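Local coordinates for protein RV1873 (Mycobacterium tuberculosis, PDB 2JEK) that is of unknown function but folds as a compact, single-chain, all-helical right-handed superhelix of the DUF1810 family, at residues His36-Val41 with Asp102-Ser107; Gln66-Leu69 with Leu73-Pro76; Ser108-Ala113 with Arg136-Leu141. All coordinates share one frame; numbering follows the deposited sequence.

Contact 1 (His36-Val41 with Asp102-Ser107); sequences HWMWFV and DLKLCS. With GOL (glycerol), chain D.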
ATOM      1  N   HIS A  36       4.305  -8.466 -10.623  1.00 14.02           N
ATOM      2  CA  HIS A  36       3.199  -9.054  -9.880  1.00 15.24           C
ATOM      3  C   HIS A  36       3.484  -8.978  -8.396  1.00 14.80           C
ATOM      4  O   HIS A  36       3.944  -9.957  -7.787  1.00 16.05           O
ATOM      5  CB  HIS A  36       3.018 -10.521 -10.279  1.00 17.30           C
ATOM      6  CG  HIS A  36       2.823 -10.729 -11.746  1.00 20.15           C
ATOM      7  ND1 HIS A  36       1.867 -10.056 -12.476  1.00 27.42           N
ATOM      8  CD2 HIS A  36       3.461 -11.543 -12.621  1.00 26.25           C
ATOM      9  CE1 HIS A  36       1.926 -10.445 -13.738  1.00 25.24           C
ATOM     10  NE2 HIS A  36       2.882 -11.349 -13.851  1.00 27.57           N
ATOM     11  N   TRP A  37       3.214  -7.817  -7.804  1.00 12.06           N
ATOM     12  CA  TRP A  37       3.631  -7.595  -6.426  1.00  9.96           C
ATOM     13  C   TRP A  37       2.740  -6.676  -5.594  1.00  8.61           C
ATOM     14  O   TRP A  37       3.100  -6.351  -4.469  1.00  8.34           O
ATOM     15  CB  TRP A  37       5.081  -7.090  -6.376  1.00  9.57           C
ATOM     16  CG  TRP A  37       5.469  -5.999  -7.365  1.00  9.26           C
ATOM     17  CD1 TRP A  37       6.307  -6.135  -8.441  1.00  9.98           C
ATOM     18  CD2 TRP A  37       5.092  -4.610  -7.330  1.00  8.81           C
ATOM     19  NE1 TRP A  37       6.467  -4.930  -9.077  1.00  9.85           N
ATOM     20  CE2 TRP A  37       5.727  -3.978  -8.426  1.00  8.36           C
ATOM     21  CE3 TRP A  37       4.273  -3.841  -6.487  1.00  8.70           C
ATOM     22  CZ2 TRP A  37       5.579  -2.609  -8.690  1.00  8.74           C
ATOM     23  CZ3 TRP A  37       4.129  -2.478  -6.750  1.00  9.23           C
ATOM     24  CH2 TRP A  37       4.780  -1.880  -7.848  1.00  9.70           C
ATOM     25  N   MET A  38       1.591  -6.267  -6.116  1.00  7.39           N
ATOM     26  CA  MET A  38       0.810  -5.261  -5.402  1.00  7.14           C
ATOM     27  C   MET A  38       0.475  -5.639  -3.956  1.00  7.51           C
ATOM     28  O   MET A  38       0.581  -4.817  -3.049  1.00  7.63           O
ATOM     29  CB  MET A  38      -0.475  -4.900  -6.156  1.00  7.37           C
ATOM     30  CG  MET A  38      -1.048  -3.558  -5.748  1.00  8.51           C
ATOM     31  SD  MET A  38       0.027  -2.203  -6.242  1.00  8.94           S
ATOM     32  CE  MET A  38      -0.943  -0.799  -5.675  1.00  8.91           C
ATOM     33  N   TRP A  39       0.052  -6.883  -3.748  1.00  7.81           N
ATOM     34  CA  TRP A  39      -0.523  -7.315  -2.477  1.00  7.78           C
ATOM     35  C   TRP A  39       0.421  -7.127  -1.307  1.00  6.75           C
ATOM     36  O   TRP A  39      -0.023  -6.874  -0.185  1.00  7.46           O
ATOM     37  CB  TRP A  39      -0.984  -8.779  -2.515  1.00  8.87           C
ATOM     38  CG  TRP A  39      -1.547  -9.227  -3.829  1.00  9.81           C
ATOM     39  CD1 TRP A  39      -2.870  -9.259  -4.203  1.00 13.01           C
ATOM     40  CD2 TRP A  39      -0.801  -9.720  -4.946  1.00 10.56           C
ATOM     41  NE1 TRP A  39      -2.977  -9.731  -5.488  1.00 11.21           N
ATOM     42  CE2 TRP A  39      -1.727 -10.021  -5.966  1.00 12.39           C
ATOM     43  CE3 TRP A  39       0.563  -9.934  -5.184  1.00 12.19           C
ATOM     44  CZ2 TRP A  39      -1.330 -10.527  -7.210  1.00 13.31           C
ATOM     45  CZ3 TRP A  39       0.959 -10.435  -6.424  1.00 12.74           C
ATOM     46  CH2 TRP A  39       0.011 -10.725  -7.419  1.00 13.46           C
ATOM     47  N   PHE A  40       1.720  -7.255  -1.565  1.00  6.68           N
ATOM     48  CA  PHE A  40       2.698  -7.262  -0.481  1.00  6.11           C
ATOM     49  C   PHE A  40       3.673  -6.075  -0.526  1.00  6.52           C
ATOM     50  O   PHE A  40       4.614  -6.019   0.255  1.00  7.31           O
ATOM     51  CB  PHE A  40       3.415  -8.623  -0.389  1.00  6.87           C
ATOM     52  CG  PHE A  40       4.011  -9.102  -1.679  1.00  7.96           C
ATOM     53  CD1 PHE A  40       5.210  -8.571  -2.156  1.00  8.89           C
ATOM     54  CD2 PHE A  40       3.374 -10.096  -2.424  1.00  9.42           C
ATOM     55  CE1 PHE A  40       5.769  -9.020  -3.342  1.00  9.56           C
ATOM     56  CE2 PHE A  40       3.937 -10.566  -3.612  1.00  9.70           C
ATOM     57  CZ  PHE A  40       5.133 -10.014  -4.071  1.00  9.37           C
ATOM     58  N   VAL A  41       3.414  -5.131  -1.441  1.00  6.71           N
ATOM     59  CA  VAL A  41       4.153  -3.854  -1.521  1.00  6.26           C
ATOM     60  C   VAL A  41       3.274  -2.687  -1.023  1.00  6.52           C
ATOM     61  O   VAL A  41       3.758  -1.817  -0.292  1.00  6.39           O
ATOM     62  CB  VAL A  41       4.660  -3.587  -2.967  1.00  7.02           C
ATOM     63  CG1 VAL A  41       5.234  -2.165  -3.122  1.00  7.77           C
ATOM     64  CG2 VAL A  41       5.714  -4.618  -3.345  1.00  7.59           C
ATOM     65  N   ASP A 102      -5.014   0.450  -9.218  1.00  8.56           N
ATOM     66  CA  ASP A 102      -5.319   1.817  -8.784  1.00  9.59           C
ATOM     67  C   ASP A 102      -6.205   1.803  -7.533  1.00  9.87           C
ATOM     68  O   ASP A 102      -5.994   2.591  -6.583  1.00  9.64           O
ATOM     69  CB  ASP A 102      -5.930   2.649  -9.927  1.00 10.75           C
ATOM     70  CG  ASP A 102      -7.241   2.078 -10.450  1.00 15.20           C
ATOM     71  OD1 ASP A 102      -7.411   0.845 -10.489  1.00 15.87           O
ATOM     72  OD2 ASP A 102      -8.123   2.884 -10.833  1.00 23.54           O
ATOM     73  N   LEU A 103      -7.167   0.884  -7.499  1.00  9.61           N
ATOM     74  CA  LEU A 103      -8.042   0.765  -6.342  1.00 10.07           C
ATOM     75  C   LEU A 103      -7.288   0.164  -5.163  1.00  9.22           C
ATOM     76  O   LEU A 103      -7.476   0.586  -4.013  1.00  9.14           O
ATOM     77  CB  LEU A 103      -9.272  -0.079  -6.674  1.00 12.29           C
ATOM     78  CG  LEU A 103     -10.121   0.393  -7.860  1.00 17.87           C
ATOM     79  CD1 LEU A 103     -11.361  -0.483  -8.035  1.00 24.74           C
ATOM     80  CD2 LEU A 103     -10.510   1.864  -7.720  1.00 23.15           C
ATOM     81  N   LYS A 104      -6.433  -0.818  -5.443  1.00  8.01           N
ATOM     82  CA  LYS A 104      -5.600  -1.400  -4.399  1.00  8.18           C
ATOM     83  C   LYS A 104      -4.743  -0.331  -3.717  1.00  7.77           C
ATOM     84  O   LYS A 104      -4.629  -0.311  -2.485  1.00  7.53           O
ATOM     85  CB  LYS A 104      -4.721  -2.513  -4.970  1.00  9.05           C
ATOM     86  CG  LYS A 104      -5.481  -3.797  -5.284  1.00 10.67           C
ATOM     87  CD  LYS A 104      -4.516  -4.934  -5.630  1.00 14.74           C
ATOM     88  CE  LYS A 104      -5.245  -6.241  -5.927  1.00 16.59           C
ATOM     89  NZ  LYS A 104      -5.941  -6.768  -4.729  1.00 18.26           N
ATOM     90  N   LEU A 105      -4.167   0.572  -4.506  1.00  7.09           N
ATOM     91  CA  LEU A 105      -3.333   1.623  -3.949  1.00  7.95           C
ATOM     92  C   LEU A 105      -4.163   2.558  -3.094  1.00  7.99           C
ATOM     93  O   LEU A 105      -3.765   2.924  -1.984  1.00  7.56           O
ATOM     94  CB  LEU A 105      -2.646   2.403  -5.054  1.00  7.49           C
ATOM     95  CG  LEU A 105      -1.707   3.518  -4.579  1.00  7.50           C
ATOM     96  CD1 LEU A 105      -0.593   2.996  -3.692  1.00  9.26           C
ATOM     97  CD2 LEU A 105      -1.116   4.231  -5.770  1.00  8.67           C
ATOM     98  N   CYS A 106      -5.329   2.946  -3.594  1.00  7.81           N
ATOM     99  CA  CYS A 106      -6.212   3.779  -2.789  1.00  7.43           C
ATOM    100  C   CYS A 106      -6.515   3.120  -1.439  1.00  7.32           C
ATOM    101  O   CYS A 106      -6.459   3.768  -0.388  1.00  7.02           O
ATOM    102  CB  CYS A 106      -7.496   4.071  -3.560  1.00  7.48           C
ATOM    103  SG  CYS A 106      -8.574   5.200  -2.692  1.00 10.13           S
ATOM    104  N   SER A 107      -6.851   1.833  -1.457  1.00  7.98           N
ATOM    105  CA  SER A 107      -7.145   1.104  -0.231  1.00  7.88           C
ATOM    106  C   SER A 107      -5.949   1.070   0.713  1.00  7.09           C
ATOM    107  O   SER A 107      -6.103   1.219   1.927  1.00  7.21           O
ATOM    108  CB  SER A 107      -7.580  -0.325  -0.545  1.00  8.30           C
ATOM    109  OG  SER A 107      -8.744  -0.309  -1.370  1.00  9.95           O
TER
HETATM  110  C1  GOL D1148      -8.622 -10.392  -5.231  1.00 32.96           C
HETATM  111  O1  GOL D1148      -9.905  -9.949  -5.602  1.00 35.93           O
HETATM  112  C2  GOL D1148      -7.585  -9.648  -6.060  1.00 35.80           C
HETATM  113  O2  GOL D1148      -6.566  -9.179  -5.218  1.00 35.31           O
HETATM  114  C3  GOL D1148      -6.953 -10.576  -7.089  1.00 38.74           C
HETATM  115  O3  GOL D1148      -5.730 -10.014  -7.520  1.00 39.65           O

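Contact 2 (Gln66-Leu69 with Leu73-Pro76); sequences QAYL and LLGP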
ATOM      1  N   GLN A  66      -0.282  -0.762  12.040  1.00 10.01           N
ATOM      2  CA  GLN A  66       0.626   0.016  12.890  1.00 10.21           C
ATOM      3  C   GLN A  66       1.943  -0.720  13.126  1.00  9.00           C
ATOM      4  O   GLN A  66       3.020  -0.124  13.054  1.00 10.47           O
ATOM      5  CB  GLN A  66      -0.056   0.369  14.206  1.00 10.37           C
ATOM      6  CG  GLN A  66      -1.197   1.346  13.986  1.00 10.43           C
ATOM      7  CD  GLN A  66      -1.965   1.702  15.232  1.00 11.73           C
ATOM      8  OE1 GLN A  66      -2.004   0.938  16.201  1.00 14.93           O
ATOM      9  NE2 GLN A  66      -2.602   2.878  15.208  1.00 12.35           N
ATOM     10  N   ALA A  67       1.845  -2.022  13.365  1.00  9.28           N
ATOM     11  CA  ALA A  67       3.050  -2.858  13.490  1.00 10.44           C
ATOM     12  C   ALA A  67       3.877  -2.867  12.199  1.00 10.54           C
ATOM     13  O   ALA A  67       5.109  -2.862  12.225  1.00 10.83           O
ATOM     14  CB  ALA A  67       2.675  -4.263  13.899  1.00 11.01           C
ATOM     15  N   TYR A  68       3.183  -2.872  11.067  1.00  9.69           N
ATOM     16  CA  TYR A  68       3.832  -2.861   9.761  1.00  9.10           C
ATOM     17  C   TYR A  68       4.676  -1.590   9.604  1.00  9.33           C
ATOM     18  O   TYR A  68       5.845  -1.634   9.197  1.00 10.31           O
ATOM     19  CB  TYR A  68       2.745  -2.960   8.685  1.00  8.06           C
ATOM     20  CG  TYR A  68       3.241  -3.158   7.266  1.00  7.08           C
ATOM     21  CD1 TYR A  68       3.121  -4.402   6.632  1.00  6.21           C
ATOM     22  CD2 TYR A  68       3.823  -2.105   6.560  1.00  7.81           C
ATOM     23  CE1 TYR A  68       3.562  -4.579   5.336  1.00  6.70           C
ATOM     24  CE2 TYR A  68       4.275  -2.285   5.261  1.00  7.80           C
ATOM     25  CZ  TYR A  68       4.152  -3.525   4.668  1.00  5.71           C
ATOM     26  OH  TYR A  68       4.583  -3.749   3.380  1.00  7.34           O
ATOM     27  N   LEU A  69       4.080  -0.460   9.976  1.00  8.79           N
ATOM     28  CA  LEU A  69       4.780   0.814   9.922  1.00  9.28           C
ATOM     29  C   LEU A  69       5.975   0.892  10.863  1.00 11.04           C
ATOM     30  O   LEU A  69       6.964   1.547  10.546  1.00 12.18           O
ATOM     31  CB  LEU A  69       3.820   1.961  10.210  1.00  9.44           C
ATOM     32  CG  LEU A  69       2.778   2.233   9.122  1.00  9.91           C
ATOM     33  CD1 LEU A  69       1.841   3.299   9.634  1.00 14.11           C
ATOM     34  CD2 LEU A  69       3.438   2.690   7.837  1.00 14.31           C
ATOM     35  N   LEU A  73      12.178  -2.444   8.370  1.00  9.70           N
ATOM     36  CA  LEU A  73      12.334  -2.680   6.940  1.00 10.19           C
ATOM     37  C   LEU A  73      11.052  -2.286   6.187  1.00  9.33           C
ATOM     38  O   LEU A  73      11.104  -1.493   5.251  1.00  9.48           O
ATOM     39  CB  LEU A  73      12.720  -4.137   6.635  1.00 10.90           C
ATOM     40  CG  LEU A  73      13.152  -4.355   5.179  1.00 13.14           C
ATOM     41  CD1 LEU A  73      14.548  -3.781   4.935  1.00 15.36           C
ATOM     42  CD2 LEU A  73      13.095  -5.828   4.799  1.00 16.34           C
ATOM     43  N   LEU A  74       9.921  -2.822   6.631  1.00  9.02           N
ATOM     44  CA  LEU A  74       8.654  -2.647   5.902  1.00  8.75           C
ATOM     45  C   LEU A  74       8.105  -1.223   5.937  1.00  8.61           C
ATOM     46  O   LEU A  74       7.581  -0.737   4.940  1.00  8.74           O
ATOM     47  CB  LEU A  74       7.597  -3.615   6.425  1.00  8.38           C
ATOM     48  CG  LEU A  74       7.914  -5.108   6.284  1.00  7.84           C
ATOM     49  CD1 LEU A  74       6.901  -5.947   7.029  1.00  8.78           C
ATOM     50  CD2 LEU A  74       7.995  -5.514   4.831  1.00  9.25           C
ATOM     51  N   GLY A  75       8.191  -0.567   7.093  1.00  8.54           N
ATOM     52  CA  GLY A  75       7.732   0.819   7.216  1.00  8.83           C
ATOM     53  C   GLY A  75       8.514   1.741   6.296  1.00  8.63           C
ATOM     54  O   GLY A  75       7.921   2.424   5.457  1.00  7.83           O
ATOM     55  N   PRO A  76       9.851   1.788   6.441  1.00  8.07           N
ATOM     56  CA  PRO A  76      10.622   2.626   5.516  1.00  8.13           C
ATOM     57  C   PRO A  76      10.382   2.300   4.042  1.00  8.12           C
ATOM     58  O   PRO A  76      10.339   3.211   3.211  1.00  8.77           O
ATOM     59  CB  PRO A  76      12.076   2.358   5.921  1.00  8.81           C
ATOM     60  CG  PRO A  76      11.960   2.070   7.382  1.00  9.20           C
ATOM     61  CD  PRO A  76      10.718   1.212   7.487  1.00  9.04           C
TER
HETATM   62  O   HOH W   1       6.685  -2.261   2.712  1.00  7.53           O

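Contact 3 (Ser108-Ala113 with Arg136-Leu141); sequences SMTLFA and RRTVAL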
ATOM      1  N   SER A 108      -4.755   0.860   0.152  1.00  6.44           N
ATOM      2  CA  SER A 108      -3.536   0.831   0.954  1.00  6.66           C
ATOM      3  C   SER A 108      -3.275   2.192   1.605  1.00  6.66           C
ATOM      4  O   SER A 108      -3.022   2.287   2.808  1.00  7.09           O
ATOM      5  CB  SER A 108      -2.346   0.406   0.089  1.00  6.74           C
ATOM      6  OG  SER A 108      -1.165   0.287   0.875  1.00  6.89           O
ATOM      7  N   MET A 109      -3.336   3.258   0.824  1.00  6.70           N
ATOM      8  CA  MET A 109      -3.088   4.596   1.373  1.00  7.21           C
ATOM      9  C   MET A 109      -4.135   4.974   2.425  1.00  7.23           C
ATOM     10  O   MET A 109      -3.808   5.596   3.436  1.00  7.86           O
ATOM     11  CB  MET A 109      -3.049   5.644   0.255  1.00  6.84           C
ATOM     12  CG  MET A 109      -1.918   5.453  -0.774  1.00  8.32           C
ATOM     13  SD  MET A 109      -0.263   5.540  -0.042  1.00  8.21           S
ATOM     14  CE  MET A 109       0.108   3.814   0.309  1.00  8.88           C
ATOM     15  N   THR A 110      -5.382   4.585   2.192  1.00  6.81           N
ATOM     16  CA  THR A 110      -6.476   4.884   3.126  1.00  8.17           C
ATOM     17  C   THR A 110      -6.192   4.202   4.464  1.00  7.92           C
ATOM     18  O   THR A 110      -6.291   4.828   5.522  1.00  8.74           O
ATOM     19  CB  THR A 110      -7.827   4.425   2.557  1.00  7.79           C
ATOM     20  OG1 THR A 110      -8.089   5.156   1.354  1.00  9.00           O
ATOM     21  CG2 THR A 110      -8.960   4.671   3.549  1.00  8.69           C
ATOM     22  N   LEU A 111      -5.819   2.927   4.409  1.00  7.20           N
ATOM     23  CA  LEU A 111      -5.487   2.170   5.614  1.00  7.44           C
ATOM     24  C   LEU A 111      -4.328   2.800   6.385  1.00  7.69           C
ATOM     25  O   LEU A 111      -4.444   3.072   7.588  1.00  7.57           O
ATOM     26  CB  LEU A 111      -5.131   0.732   5.231  1.00  7.64           C
ATOM     27  CG  LEU A 111      -4.533  -0.144   6.343  1.00  7.86           C
ATOM     28  CD1 LEU A 111      -5.493  -0.294   7.513  1.00  9.18           C
ATOM     29  CD2 LEU A 111      -4.131  -1.507   5.791  1.00  8.33           C
ATOM     30  N   PHE A 112      -3.209   3.037   5.707  1.00  7.38           N
ATOM     31  CA  PHE A 112      -2.024   3.509   6.414  1.00  8.41           C
ATOM     32  C   PHE A 112      -2.170   4.959   6.869  1.00  8.75           C
ATOM     33  O   PHE A 112      -1.649   5.334   7.919  1.00  9.08           O
ATOM     34  CB  PHE A 112      -0.756   3.206   5.613  1.00  8.08           C
ATOM     35  CG  PHE A 112      -0.410   1.751   5.634  1.00  7.08           C
ATOM     36  CD1 PHE A 112       0.199   1.202   6.764  1.00  9.71           C
ATOM     37  CD2 PHE A 112      -0.732   0.908   4.567  1.00  7.60           C
ATOM     38  CE1 PHE A 112       0.502  -0.156   6.829  1.00  9.24           C
ATOM     39  CE2 PHE A 112      -0.440  -0.453   4.632  1.00  8.22           C
ATOM     40  CZ  PHE A 112       0.183  -0.990   5.755  1.00 10.50           C
ATOM     41  N   ALA A 113      -2.948   5.750   6.141  1.00  9.03           N
ATOM     42  CA  ALA A 113      -3.274   7.096   6.609  1.00 10.24           C
ATOM     43  C   ALA A 113      -4.069   7.091   7.914  1.00 11.69           C
ATOM     44  O   ALA A 113      -3.942   8.025   8.715  1.00 11.65           O
ATOM     45  CB  ALA A 113      -4.012   7.876   5.531  1.00 11.38           C
ATOM     46  N   ARG A 136     -13.738   3.778   0.277  1.00 12.83           N
ATOM     47  CA  ARG A 136     -14.978   3.668   1.025  1.00 14.24           C
ATOM     48  C   ARG A 136     -15.044   2.421   1.909  1.00 13.30           C
ATOM     49  O   ARG A 136     -15.384   2.497   3.085  1.00 13.83           O
ATOM     50  CB  ARG A 136     -16.137   3.662   0.029  1.00 14.78           C
ATOM     51  CG  ARG A 136     -17.501   3.531   0.670  1.00 16.38           C
ATOM     52  CD  ARG A 136     -18.615   3.620  -0.369  1.00 25.22           C
ATOM     53  NE  ARG A 136     -18.482   4.783  -1.250  1.00 30.31           N
ATOM     54  CZ  ARG A 136     -18.618   6.057  -0.876  1.00 31.12           C
ATOM     55  NH1 ARG A 136     -18.886   6.382   0.386  1.00 33.10           N
ATOM     56  NH2 ARG A 136     -18.473   7.016  -1.777  1.00 28.85           N
ATOM     57  N   ARG A 137     -14.699   1.285   1.320  1.00 13.35           N
ATOM     58  CA  ARG A 137     -14.793   0.007   2.013  1.00 13.68           C
ATOM     59  C   ARG A 137     -13.779  -0.083   3.158  1.00 12.95           C
ATOM     60  O   ARG A 137     -14.078  -0.646   4.208  1.00 13.43           O
ATOM     61  CB  ARG A 137     -14.625  -1.146   1.021  1.00 14.45           C
ATOM     62  CG  ARG A 137     -15.789  -1.262   0.014  1.00 18.81           C
ATOM     63  CD  ARG A 137     -15.449  -2.216  -1.117  1.00 28.07           C
ATOM     64  NE  ARG A 137     -15.561  -3.615  -0.709  1.00 32.77           N
ATOM     65  CZ  ARG A 137     -14.760  -4.594  -1.129  1.00 34.45           C
ATOM     66  NH1 ARG A 137     -13.759  -4.342  -1.969  1.00 33.93           N
ATOM     67  NH2 ARG A 137     -14.951  -5.829  -0.689  1.00 32.96           N
ATOM     68  N   THR A 138     -12.595   0.496   2.970  1.00 11.19           N
ATOM     69  CA  THR A 138     -11.586   0.517   4.035  1.00 10.11           C
ATOM     70  C   THR A 138     -12.045   1.361   5.228  1.00 11.07           C
ATOM     71  O   THR A 138     -11.907   0.961   6.388  1.00 10.62           O
ATOM     72  CB  THR A 138     -10.232   1.039   3.503  1.00  9.23           C
ATOM     73  OG1 THR A 138      -9.717   0.115   2.533  1.00  9.22           O
ATOM     74  CG2 THR A 138      -9.214   1.159   4.631  1.00  8.72           C
ATOM     75  N   VAL A 139     -12.558   2.553   4.950  1.00 11.07           N
ATOM     76  CA  VAL A 139     -13.040   3.429   6.026  1.00 12.55           C
ATOM     77  C   VAL A 139     -14.136   2.726   6.832  1.00 13.41           C
ATOM     78  O   VAL A 139     -14.143   2.789   8.068  1.00 14.16           O
ATOM     79  CB  VAL A 139     -13.524   4.811   5.491  1.00 12.94           C
ATOM     80  CG1 VAL A 139     -14.114   5.669   6.621  1.00 17.55           C
ATOM     81  CG2 VAL A 139     -12.386   5.558   4.802  1.00 13.07           C
ATOM     82  N   ALA A 140     -15.025   2.028   6.133  1.00 13.72           N
ATOM     83  CA  ALA A 140     -16.109   1.299   6.794  1.00 15.03           C
ATOM     84  C   ALA A 140     -15.572   0.187   7.694  1.00 15.59           C
ATOM     85  O   ALA A 140     -15.996   0.065   8.848  1.00 16.34           O
ATOM     86  CB  ALA A 140     -17.095   0.749   5.774  1.00 15.57           C
ATOM     87  N   LEU A 141     -14.641  -0.614   7.175  1.00 14.80           N
ATOM     88  CA  LEU A 141     -14.055  -1.716   7.945  1.00 15.10           C
ATOM     89  C   LEU A 141     -13.266  -1.236   9.158  1.00 14.80           C
ATOM     90  O   LEU A 141     -13.111  -1.980  10.129  1.00 15.66           O
ATOM     91  CB  LEU A 141     -13.139  -2.582   7.066  1.00 15.27           C
ATOM     92  CG  LEU A 141     -13.743  -3.570   6.063  1.00 17.99           C
ATOM     93  CD1 LEU A 141     -12.666  -4.068   5.109  1.00 19.65           C
ATOM     94  CD2 LEU A 141     -14.398  -4.755   6.784  1.00 18.85           C
TER

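Contact 1 (His36-Val41 with Asp102-Ser107)
Met38 and Lys104 lie alongside each other where the short helical turn 38-41, whose backbone bonds are mostly long, rests against the long helix 101-115 of this right-handed superhelix. Their side chains run past one another in opposite directions. The CA atoms of the pair are 7.5 Å apart, and the 191 Å² buried between the two segments comes mainly from these two residues.

The tightly packed part is apolar and belongs to Met38. With CG anti to the backbone N (chi1 -159°) and a bend at chi2, its thioether reaches across to helix 101-115. The CG methylene settles on the aliphatic part of Lys104, 3.7 Å from Lys104 CD, with Lys104 CB also nearby. Beyond the sulfur, Met38 CE ends 3.7 Å from Leu105 CB, the two side chains crossing at about a right angle. Phe42, Ile93 and Tyr130 also touch Leu105, so the methyl end of Met38 reaches a buried layer to which several parts of the chain contribute.

The looser side is polar and holds a glycerol, probably from the crystallisation liquor. Lys104 stays extended until its last torsion, where a bend (chi4 -66°) turns the ammonium toward this molecule. Trp39 CD1 comes within 4.0 Å of Lys104 NZ on an oblique approach. No hydrogen bond passes directly between the two segments, and the glycerol bridges them instead. Lys104 NZ lies 2.5 Å from glycerol O2, a hydrogen bond so short that its exact length is doubtful. The other link is weak but nearly straight: Trp39 NE1 donates to glycerol O3 at the indole edge, over 3.4 Å with an N-H...O angle of 171°.

Contact 2 (Gln66-Leu69 with Leu73-Pro76)
Leu69 and Gly75 bring two successive helices almost into backbone contact, their CA atoms only 4.0 Å apart where the chain turns from helix 62-70 into helix 74-87. Gly75 has no side chain to hold the backbones apart, and its CA lies 3.5 Å from Leu69 O in a CA-H...O contact with an angle of 154° at the hydrogen. Tyr68 O and Gly75 N are also close, but their angle is too poor for a hydrogen bond.

The side chains meet beside this close approach of the backbones. Tyr68 has CG anti to its own N (chi1 -172°), which carries the ring across to Leu74. Leu74 CB sits over one ring face, displaced toward the rim, 3.9 Å from the centroid of the Tyr68 ring and 18° off its normal, a CH-pi contact. Leu74 CD1 follows along the CD1-CE1 side of the same ring. Phe13 meets Tyr68 edge-to-face and also touches Leu74.

A water lies 2.7 Å from Tyr68 OH and donates to Leu74 O at 2.8 Å. Between 66-69 and 73-76 the close approach therefore rests on apolar and C-H contacts, while the water serves both buried oxygens; Leu78 extends the helix packing onto Tyr68 and Leu69.

Contact 3 (Ser108-Ala113 with Arg136-Leu141)
Thr110 and Thr138 form the centre of a small, buried helix-helix contact in which the C-terminal helix 136-143 packs on the long helix 101-115 of the all-helical superhelix. The segments run in much the same direction, with 30° between their N-to-C directions and axes 9.0 Å apart at closest approach. This spacing agrees with an interface made largely of short, beta-branched side chains; the buried area is a modest 147 Å².

Methyl groups do the touching. In each threonine CG2 is anti to the backbone N, while OG1 stands beside that N (chi1 -63° in Thr110, -65° in Thr138). The two side chains pass in opposite directions, Thr110 CG2 against Thr138 CG2 at 3.7 Å. Val139 crosses Thr110 at about a right angle and sets its CG2 3.8 Å from Thr110 CG2, so one threonine methyl touches two neighbours on the facing helix.

The hydroxyls are bonded elsewhere. Thr110 OG1 makes hydrogen bonds with Cys106 O, one turn back in its helix, and with Asp135 N. Thr138 OG1 is hydrogen-bonded to Asp135 OD2. Asp135, immediately before helix 136-143, is therefore a partner of both threonines and ties the start of this helix to helix 101-115, while the methyls supply the apolar contact.

Leu111 joins beside the threonine pair. Its side chain also packs on Leu62 and Ala65 of helix 62-70. The methyl of Thr138 rests near the Leu111 backbone, with Thr138 CG2 3.8 Å from Leu111 N and 4.1 Å from Leu111 CB.

In the fold
Helix 101-115 is the common element: contact 1 uses its first half and contact 3 its second, with centres about 12 Å apart and Ser107 packing against Thr138 between them. Along the sequence, contact 2 falls within the 60 residues separating the segments of contact 1, and contact 3 follows both. Contact 2 centres about 16 Å from contact 1 and 17 Å from contact 3, yet it reaches each: Tyr68 packs near the backbone of Phe40 and Val41, and Tyr68 and Leu69 both meet Phe112. The single chain thus gathers an early helical turn, a mid-chain helix pair and the C-terminal helix around helix 101-115, forming one continuous helical body.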